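Local coordinates for protein helicase of the snf2/rad54 family (Sulfolobus solfataricus, PDB 1Z5Z) that probably acts as the C-terminal half of a DNA-dependent SWI2/SNF2 ATPase motor, in which ATP hydrolysis would drive movement along duplex DNA, at residues D154-S157 / K158-N162; S247-S250 / W251-E254; C35-T38 / P39-A43. All blocks are in the same frame, centred on the assembly; numbering follows the deposited sequence.

Contact 1: D154-S157 / K158-N162; sequences DIIS and KFQNN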
loop_
_atom_site.group_PDB
_atom_site.type_symbol
_atom_site.label_atom_id
_atom_site.label_comp_id
_atom_site.label_asym_id
_atom_site.label_seq_id
_atom_site.Cartn_x
_atom_site.Cartn_y
_atom_site.Cartn_z
ATOM N N ASP A 154 8.355 -23.340 1.943
ATOM C CA ASP A 154 7.737 -23.923 3.125
ATOM C C ASP A 154 6.583 -23.079 3.580
ATOM O O ASP A 154 5.559 -23.614 3.978
ATOM C CB ASP A 154 8.732 -24.035 4.289
ATOM C CG ASP A 154 9.685 -25.224 4.144
ATOM O OD1 ASP A 154 10.661 -25.298 4.932
ATOM O OD2 ASP A 154 9.453 -26.072 3.258
ATOM N N ILE A 155 6.754 -21.755 3.545
ATOM C CA ILE A 155 5.672 -20.874 3.975
ATOM C C ILE A 155 4.513 -20.952 2.990
ATOM O O ILE A 155 3.359 -20.949 3.397
ATOM C CB ILE A 155 6.131 -19.382 4.087
ATOM C CG1 ILE A 155 6.850 -19.173 5.424
ATOM C CG2 ILE A 155 4.904 -18.424 3.979
ATOM C CD1 ILE A 155 7.589 -17.843 5.534
ATOM N N ILE A 156 4.825 -21.001 1.699
ATOM C CA ILE A 156 3.772 -21.055 0.668
ATOM C C ILE A 156 2.973 -22.341 0.769
ATOM O O ILE A 156 1.748 -22.361 0.588
ATOM C CB ILE A 156 4.367 -20.979 -0.742
ATOM C CG1 ILE A 156 4.805 -19.545 -1.038
ATOM C CG2 ILE A 156 3.327 -21.464 -1.772
ATOM C CD1 ILE A 156 5.862 -19.410 -2.092
ATOM N N SER A 157 3.688 -23.424 1.028
ATOM C CA SER A 157 3.075 -24.735 1.160
ATOM C C SER A 157 2.175 -24.709 2.397
ATOM O O SER A 157 1.022 -25.182 2.388
ATOM C CB SER A 157 4.188 -25.793 1.288
ATOM O OG SER A 157 3.712 -26.958 1.932
ATOM N N LYS A 158 2.688 -24.110 3.463
ATOM C CA LYS A 158 1.910 -24.036 4.674
ATOM C C LYS A 158 0.600 -23.264 4.479
ATOM O O LYS A 158 -0.448 -23.663 5.004
ATOM C CB LYS A 158 2.710 -23.392 5.781
ATOM C CG LYS A 158 1.924 -23.255 7.055
ATOM C CD LYS A 158 2.628 -22.359 8.066
ATOM C CE LYS A 158 3.895 -22.979 8.628
ATOM N NZ LYS A 158 4.574 -22.034 9.557
ATOM N N PHE A 159 0.633 -22.165 3.731
ATOM C CA PHE A 159 -0.593 -21.394 3.542
ATOM C C PHE A 159 -1.520 -22.101 2.577
ATOM O O PHE A 159 -2.712 -22.113 2.779
ATOM C CB PHE A 159 -0.295 -19.988 3.002
ATOM C CG PHE A 159 -1.535 -19.152 2.754
ATOM C CD1 PHE A 159 -2.085 -19.062 1.481
ATOM C CD2 PHE A 159 -2.175 -18.487 3.800
ATOM C CE1 PHE A 159 -3.262 -18.318 1.247
ATOM C CE2 PHE A 159 -3.357 -17.742 3.586
ATOM C CZ PHE A 159 -3.896 -17.660 2.304
ATOM N N GLN A 160 -0.960 -22.673 1.520
ATOM C CA GLN A 160 -1.755 -23.334 0.505
ATOM C C GLN A 160 -2.418 -24.637 0.940
ATOM O O GLN A 160 -3.496 -24.961 0.457
ATOM C CB GLN A 160 -0.888 -23.637 -0.718
ATOM C CG GLN A 160 -0.522 -22.450 -1.586
ATOM C CD GLN A 160 -1.703 -21.911 -2.380
ATOM O OE1 GLN A 160 -2.470 -21.052 -1.911
ATOM N NE2 GLN A 160 -1.858 -22.425 -3.596
ATOM N N ASN A 161 -1.788 -25.369 1.853
ATOM C CA ASN A 161 -2.331 -26.668 2.236
ATOM C C ASN A 161 -2.955 -26.842 3.596
ATOM O O ASN A 161 -3.600 -27.838 3.842
ATOM C CB ASN A 161 -1.255 -27.735 2.076
ATOM C CG ASN A 161 -0.502 -27.596 0.788
ATOM O OD1 ASN A 161 -1.093 -27.538 -0.293
ATOM N ND2 ASN A 161 0.812 -27.548 0.886
ATOM N N ASN A 162 -2.771 -25.901 4.491
ATOM C CA ASN A 162 -3.349 -26.049 5.807
ATOM C C ASN A 162 -4.488 -25.016 5.998
ATOM O O ASN A 162 -4.219 -23.836 6.193
ATOM C CB ASN A 162 -2.240 -25.872 6.857
ATOM C CG ASN A 162 -2.761 -25.953 8.255
ATOM O OD1 ASN A 162 -3.937 -25.698 8.492
ATOM N ND2 ASN A 162 -1.882 -26.280 9.208
#
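I156 and Q160 lie side by side on the last turns of helix 149-161. This is the helix of a beta-alpha-beta unit between strands 142-143 and 167-171, within the helicase C-terminal domain. The backbone bonds are those of a regular alpha-helix. The amides of K158, F159, Q160 and N161 donate to the carbonyls of D154, I155, I156 and S157, four residues back. N162 is the first residue to leave the helical conformation.

The apolar contact is made by one branch of I156. Its CG2 meets Q160 CG at 4.0 Å. Q160 then bends at chi2 (-71°), and its amide leads away to T182, to which NE2 donates. I155 and F159 both reach I168 on strand 167-171, and F159 makes a cation-pi contact with K114.

Two polar side chains go different ways. K158 has CG anti to its backbone N (chi1 178°), and its chain turns at chi3 to bring NZ to E139 in a salt bridge. On the exposed side, the N161 amide folds back over the preceding turn. Its ND2 comes to 3.1 Å from S157 OG.

Contact 2: S247-S250 / W251-E254; sequences SGDS and WITE
The T253 hydroxyl turns back onto the carbonyl of S250. OG1 donates to S250 O at 2.7 Å, in the carbonyl plane and on a lone pair. T253 holds OG1 between its backbone N and carbonyl carbon (chi1 63°), which places the hydroxyl over the preceding turn. The same S250 oxygen also receives weak bonds from the amides of T253 and E254. The carbonyl of D249 is shared too. T253 N donates to D249 O at 3.3 Å, and I252 N makes a weak, bent bond to it at 2.6 Å.

This close packing faces the protein. I252 and T253 are buried against helix 61-78, where I252 meets L72 and T253 meets K65 and L69. I252 also reaches I230 of helix 226-236. Its CG1 lies 3.3 Å above the centre of the W251 ring, and D249 O also lies over a face of that ring. W251 itself touches L233 of helix 226-236.

The motif is a type II' beta turn, S247 to S250, leading into the short helix 250-253. G248 takes a positive phi (57°), a value that favours glycine. The helix is weakly bonded, and the amides of I252, T253 and E254 turn to the carbonyls of D249 and S250. D249 OD1 forms a salt bridge with K76 on helix 61-78.

The outer side is looser. A water accepts from W251 N at 3.2 Å and lies at the edge of the indole, in its plane. It also lies near G248 O, but the position of this oxygen is doubtful, because it sits too close to W251 CD1. E254 is exposed. Its chain runs extended beyond CG, and OE1 stays 4.0 Å from S250 OG.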
loop_
_atom_site.group_PDB
_atom_site.type_symbol
_atom_site.label_atom_id
_atom_site.label_comp_id
_atom_site.label_asym_id
_atom_site.label_seq_id
_atom_site.Cartn_x
_atom_site.Cartn_y
_atom_site.Cartn_z
ATOM N N SER A 247 6.644 1.935 -17.419
ATOM C CA SER A 247 7.746 2.550 -16.712
ATOM C C SER A 247 7.494 3.165 -15.327
ATOM O O SER A 247 8.196 4.074 -14.894
ATOM C CB SER A 247 8.414 3.607 -17.610
ATOM O OG SER A 247 9.760 3.240 -17.857
ATOM N N GLY A 248 6.483 2.679 -14.633
ATOM C CA GLY A 248 6.189 3.149 -13.286
ATOM C C GLY A 248 5.933 4.620 -13.020
ATOM O O GLY A 248 5.343 5.312 -13.847
ATOM N N ASP A 249 6.366 5.088 -11.847
ATOM C CA ASP A 249 6.179 6.475 -11.409
ATOM C C ASP A 249 6.894 7.469 -12.296
ATOM O O ASP A 249 6.722 8.674 -12.145
ATOM C CB ASP A 249 6.678 6.652 -9.957
ATOM C CG ASP A 249 5.717 6.059 -8.913
ATOM O OD1 ASP A 249 5.963 6.248 -7.692
ATOM O OD2 ASP A 249 4.717 5.403 -9.315
ATOM N N SER A 250 7.704 6.957 -13.211
ATOM C CA SER A 250 8.462 7.803 -14.118
ATOM C C SER A 250 7.652 9.009 -14.630
ATOM O O SER A 250 8.075 10.174 -14.502
ATOM C CB SER A 250 8.964 6.967 -15.296
ATOM O OG SER A 250 9.345 7.787 -16.389
ATOM N N TRP A 251 6.476 8.737 -15.189
ATOM C CA TRP A 251 5.629 9.804 -15.710
ATOM C C TRP A 251 5.356 10.878 -14.661
ATOM O O TRP A 251 5.233 12.057 -15.007
ATOM C CB TRP A 251 4.302 9.242 -16.207
ATOM C CG TRP A 251 3.456 8.639 -15.125
ATOM C CD1 TRP A 251 3.576 7.390 -14.582
ATOM C CD2 TRP A 251 2.362 9.264 -14.447
ATOM N NE1 TRP A 251 2.617 7.195 -13.615
ATOM C CE2 TRP A 251 1.855 8.330 -13.516
ATOM C CE3 TRP A 251 1.751 10.519 -14.546
ATOM C CZ2 TRP A 251 0.783 8.619 -12.679
ATOM C CZ3 TRP A 251 0.683 10.803 -13.713
ATOM C CH2 TRP A 251 0.207 9.853 -12.798
ATOM N N ILE A 252 5.270 10.479 -13.390
ATOM C CA ILE A 252 5.006 11.444 -12.319
ATOM C C ILE A 252 6.174 12.401 -12.081
ATOM O O ILE A 252 5.963 13.588 -11.831
ATOM C CB ILE A 252 4.694 10.769 -10.955
ATOM C CG1 ILE A 252 3.388 9.973 -11.016
ATOM C CG2 ILE A 252 4.528 11.834 -9.880
ATOM C CD1 ILE A 252 2.959 9.435 -9.647
ATOM N N THR A 253 7.402 11.891 -12.155
ATOM C CA THR A 253 8.581 12.727 -11.925
ATOM C C THR A 253 8.819 13.726 -13.047
ATOM O O THR A 253 9.660 14.606 -12.930
ATOM C CB THR A 253 9.852 11.870 -11.764
ATOM O OG1 THR A 253 10.101 11.161 -12.982
ATOM C CG2 THR A 253 9.677 10.851 -10.619
ATOM N N GLU A 254 8.075 13.592 -14.133
ATOM C CA GLU A 254 8.214 14.508 -15.257
ATOM C C GLU A 254 7.027 15.471 -15.465
ATOM O O GLU A 254 6.964 16.195 -16.452
ATOM C CB GLU A 254 8.469 13.698 -16.524
ATOM C CG GLU A 254 9.647 12.761 -16.363
ATOM C CD GLU A 254 9.996 12.037 -17.633
ATOM O OE1 GLU A 254 9.098 11.375 -18.198
ATOM O OE2 GLU A 254 11.170 12.125 -18.062
HETATM O O HOH W 1 5.665 5.809 -16.309
#

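Contact 3: C35-T38 / P39-A43; sequences CNLT and PEQAA
L37 lies across the Q41 side chain at about a right angle, with CD2 3.7 Å from Q41 CB. Its other methyl, CD1, reaches A42 CA at 4.0 Å.

Beside this apolar contact, T38 and Q41 form a capping box at the start of helix 39-55. T38 is the N-cap. Q41 N donates to T38 OG1 at 3.0 Å, and T38 N donates to Q41 OE1 at 3.1 Å. Both bonds are nearly straight, with N-H...acceptor angles of 164°. The second uses a lone pair of OE1 in the amide plane. With chi1 at 59°, the T38 hydroxyl faces the Q41 amide in the first turn. The first helical backbone bond runs from A42 N to T38 O at 2.9 Å.

The Q41 amide is fixed on both atoms. OE1 also accepts from G96 N, and NE2 donates to I78 O. E40 forms salt bridges with R94 and K86. The cap thus sits where edge strand 29-35, paired with strand 216-222 through C35, gives way to helix 39-55, close to the end of helix 61-78 and the start of helix 96-110.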
loop_
_atom_site.group_PDB
_atom_site.type_symbol
_atom_site.label_atom_id
_atom_site.label_comp_id
_atom_site.label_asym_id
_atom_site.label_seq_id
_atom_site.Cartn_x
_atom_site.Cartn_y
_atom_site.Cartn_z
ATOM N N CYS A 35 -10.253 4.696 2.598
ATOM C CA CYS A 35 -9.888 4.832 3.980
ATOM C C CYS A 35 -9.397 6.233 4.219
ATOM O O CYS A 35 -8.484 6.704 3.544
ATOM C CB CYS A 35 -8.753 3.852 4.330
ATOM S SG CYS A 35 -8.916 2.148 3.749
ATOM N N ASN A 36 -9.996 6.885 5.209
ATOM C CA ASN A 36 -9.637 8.234 5.592
ATOM C C ASN A 36 -8.357 8.169 6.422
ATOM O O ASN A 36 -8.155 7.237 7.200
ATOM C CB ASN A 36 -10.761 8.860 6.448
ATOM C CG ASN A 36 -12.090 8.931 5.702
ATOM O OD1 ASN A 36 -12.207 9.628 4.684
ATOM N ND2 ASN A 36 -13.083 8.188 6.178
ATOM N N LEU A 37 -7.499 9.160 6.237
ATOM C CA LEU A 37 -6.276 9.255 7.001
ATOM C C LEU A 37 -6.691 9.724 8.400
ATOM O O LEU A 37 -7.724 10.380 8.569
ATOM C CB LEU A 37 -5.379 10.329 6.402
ATOM C CG LEU A 37 -4.713 10.047 5.060
ATOM C CD1 LEU A 37 -3.980 11.300 4.619
ATOM C CD2 LEU A 37 -3.743 8.844 5.229
ATOM N N THR A 38 -5.873 9.394 9.384
ATOM C CA THR A 38 -6.089 9.829 10.747
ATOM C C THR A 38 -5.528 11.267 10.796
ATOM O O THR A 38 -4.714 11.649 9.957
ATOM C CB THR A 38 -5.218 9.038 11.703
ATOM O OG1 THR A 38 -3.859 9.236 11.307
ATOM C CG2 THR A 38 -5.568 7.532 11.697
ATOM N N PRO A 39 -5.943 12.069 11.782
ATOM C CA PRO A 39 -5.428 13.438 11.884
ATOM C C PRO A 39 -3.885 13.470 11.851
ATOM O O PRO A 39 -3.280 14.319 11.173
ATOM C CB PRO A 39 -5.979 13.910 13.232
ATOM C CG PRO A 39 -7.277 13.247 13.303
ATOM C CD PRO A 39 -7.007 11.830 12.779
ATOM N N GLU A 40 -3.248 12.553 12.581
ATOM C CA GLU A 40 -1.798 12.498 12.604
ATOM C C GLU A 40 -1.308 12.300 11.144
ATOM O O GLU A 40 -0.486 13.076 10.646
ATOM C CB GLU A 40 -1.318 11.361 13.522
ATOM C CG GLU A 40 0.239 11.163 13.567
ATOM C CD GLU A 40 0.700 9.911 14.356
ATOM O OE1 GLU A 40 -0.103 8.974 14.551
ATOM O OE2 GLU A 40 1.886 9.835 14.758
ATOM N N GLN A 41 -1.850 11.304 10.448
ATOM C CA GLN A 41 -1.449 11.040 9.062
ATOM C C GLN A 41 -1.656 12.225 8.128
ATOM O O GLN A 41 -0.800 12.512 7.279
ATOM C CB GLN A 41 -2.198 9.818 8.492
ATOM C CG GLN A 41 -1.759 8.469 9.051
ATOM C CD GLN A 41 -2.551 7.292 8.462
ATOM O OE1 GLN A 41 -3.790 7.237 8.565
ATOM N NE2 GLN A 41 -1.841 6.348 7.839
ATOM N N ALA A 42 -2.788 12.914 8.272
ATOM C CA ALA A 42 -3.091 14.046 7.413
ATOM C C ALA A 42 -2.098 15.161 7.664
ATOM O O ALA A 42 -1.645 15.831 6.726
ATOM C CB ALA A 42 -4.526 14.538 7.647
ATOM N N ALA A 43 -1.728 15.354 8.921
ATOM C CA ALA A 43 -0.753 16.400 9.221
ATOM C C ALA A 43 0.614 16.078 8.626
ATOM O O ALA A 43 1.280 16.965 8.114
ATOM C CB ALA A 43 -0.616 16.592 10.714
#

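Each contact is local, spanning one or two turns of chain. From the N terminus, contact 3 comes first, where edge strand 29-35 passes into helix 39-55. Contact 1 follows in the last turns of helix 149-161, which links strands 142-143 and 167-171 near the other edge of the parallel sheet. Contact 2 comes last, in the turn into helix 250-253, packed on helices 61-78 and 226-236. The three run in series; none nests or crosses. Contacts 1 and 3 lie on opposite sides of the chain's centre, with centres 36 Å apart. Contacts 2 and 3 are separated by 26 Å between centres, and helix 61-78 has partners in both.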